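Local coordinates for cell wall surface anchor protein (Streptococcus agalactiae, PDB 4Z1P) that probably mediates adhesion of the bacterium as a wall-linked surface adhesin of the antigen I/II type, at residues L91-L96 and I109-E114. Numbering follows the deposited sequence.
Sequences LSKDTL and ISPVGE
Lys-93 lays the outer part of its chain against Pro-111 and Ser-110. From CB, which points at the other segment, the chain turns to CG between the backbone N and the carbonyl carbon (chi1 65°), then runs on nearly extended. CD lies 4.2 Å from Pro-111 CD, methylene against ring, and CE comes to 4.1 Å from Ser-110 OG. A bend at chi4 (-69°) then places NZ, which donates to a water at 2.9 Å; that water donates in turn to Pro-111 O. Lysine suits this place because its CD lies against the proline and its side chain also touches Phe-115 and Ile-104, while its ammonium can still reach that water.

A second water sits where the two backbones part. It accepts from Lys-93 N and donates to both Pro-111 O and Gly-113 O, the latter 2.6 Å from the water oxygen. Pro-111 O accepts from both waters. Gly-113 has phi/psi of -143°/-132°, a shape glycine adopts easily and other residues rarely. The segments are the two loops flanking helix 98-106, which links the edge strand 85-90 to its antiparallel neighbour 115-120 in a five-stranded sheet of the C2 domain. Where they touch, 91-93 and 110-114 run nearly antiparallel, bridged by solvent where strands would pair directly.

Closer to the strands the backbones draw together: Leu-91 O lies 3.4 Å from Glu-114 CA in a CA-H...O contact. Alongside, the two side chains point the same way. Glu-114 CB packs by Leu-91 O, and the extended chain sets the carboxylate beside Leu-91 CD1, 3.9 Å from Glu-114 CD; OE2 is also hydrogen-bonded to His-89 NE2. Within 91-96, Ser-92 OG accepts from Asp-94 N in an ST turn, a short hydroxyl well placed to start the 3-10 turn at 93-95.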
# COMPACT_ATOMS: atom_id res chain seq x y z
N LEU A 91 14.99 -2.08 -18.69
CA LEU A 91 15.48 -2.72 -17.49
C LEU A 91 16.82 -2.07 -17.00
O LEU A 91 17.12 -2.15 -15.84
CB LEU A 91 15.75 -4.15 -17.85
CG LEU A 91 14.64 -5.16 -17.66
CD1 LEU A 91 13.25 -4.65 -17.52
CD2 LEU A 91 14.81 -6.35 -18.60
N SER A 92 17.54 -1.45 -17.89
CA SER A 92 18.69 -0.68 -17.50
C SER A 92 18.92 0.35 -18.55
O SER A 92 18.59 0.15 -19.71
CB SER A 92 19.95 -1.62 -17.31
OG SER A 92 20.98 -1.26 -18.16
N LYS A 93 19.66 1.39 -18.18
CA LYS A 93 20.05 2.34 -19.22
C LYS A 93 20.86 1.73 -20.35
O LYS A 93 20.89 2.26 -21.42
CB LYS A 93 20.81 3.51 -18.60
CG LYS A 93 22.14 3.18 -17.96
CD LYS A 93 22.59 4.36 -17.14
CE LYS A 93 24.06 4.31 -16.82
NZ LYS A 93 24.38 3.21 -15.88
N ASP A 94 21.55 0.62 -20.10
CA ASP A 94 22.33 -0.02 -21.16
C ASP A 94 21.51 -0.55 -22.33
O ASP A 94 22.07 -0.78 -23.39
CB ASP A 94 23.18 -1.18 -20.57
CG ASP A 94 24.18 -0.68 -19.49
OD1 ASP A 94 24.75 0.39 -19.75
OD2 ASP A 94 24.34 -1.32 -18.42
N THR A 95 20.21 -0.73 -22.16
CA THR A 95 19.32 -1.09 -23.32
C THR A 95 18.85 0.08 -24.18
O THR A 95 18.39 -0.12 -25.32
CB THR A 95 18.16 -2.04 -22.91
OG1 THR A 95 17.09 -1.32 -22.32
CG2 THR A 95 18.59 -3.09 -21.91
N LEU A 96 19.08 1.34 -23.75
CA LEU A 96 18.76 2.43 -24.63
C LEU A 96 19.73 2.58 -25.76
O LEU A 96 20.90 2.16 -25.65
CB LEU A 96 18.79 3.77 -23.90
CG LEU A 96 17.76 3.98 -22.82
CD1 LEU A 96 18.15 5.20 -22.00
CD2 LEU A 96 16.41 4.13 -23.51
N ILE A 109 22.28 12.46 -15.42
CA ILE A 109 21.23 11.58 -14.92
C ILE A 109 21.67 10.11 -15.09
O ILE A 109 21.85 9.63 -16.20
CB ILE A 109 19.95 11.79 -15.73
CG1 ILE A 109 19.49 13.23 -15.69
CG2 ILE A 109 18.80 10.93 -15.23
CD1 ILE A 109 19.40 13.78 -14.27
N SER A 110 21.74 9.39 -13.99
CA SER A 110 22.25 8.03 -13.97
C SER A 110 21.34 7.14 -13.14
O SER A 110 21.58 6.91 -11.96
CB SER A 110 23.69 8.01 -13.39
OG SER A 110 24.22 6.67 -13.42
N PRO A 111 20.25 6.65 -13.74
CA PRO A 111 19.26 5.85 -13.06
C PRO A 111 19.87 4.55 -12.69
O PRO A 111 20.67 4.01 -13.43
CB PRO A 111 18.13 5.71 -14.12
CG PRO A 111 18.44 6.80 -15.11
CD PRO A 111 19.90 6.89 -15.16
N VAL A 112 19.49 4.01 -11.52
CA VAL A 112 20.21 2.85 -11.01
C VAL A 112 19.72 1.57 -11.65
O VAL A 112 20.50 0.61 -11.76
CB VAL A 112 20.11 2.75 -9.49
CG1 VAL A 112 18.73 2.34 -9.01
CG2 VAL A 112 21.19 1.82 -8.94
N GLY A 113 18.46 1.53 -12.04
CA GLY A 113 17.85 0.25 -12.42
C GLY A 113 16.90 0.42 -13.59
O GLY A 113 17.22 1.12 -14.60
N GLU A 114 15.73 -0.15 -13.41
CA GLU A 114 14.71 -0.28 -14.44
C GLU A 114 13.92 1.04 -14.35
O GLU A 114 13.46 1.37 -13.29
CB GLU A 114 13.81 -1.50 -14.07
CG GLU A 114 12.44 -1.52 -14.72
CD GLU A 114 11.69 -2.81 -14.45
OE1 GLU A 114 12.13 -3.63 -13.61
OE2 GLU A 114 10.68 -3.02 -15.11
O HOH W 1 19.58 1.81 -15.34
O HOH W 2 22.92 2.78 -13.46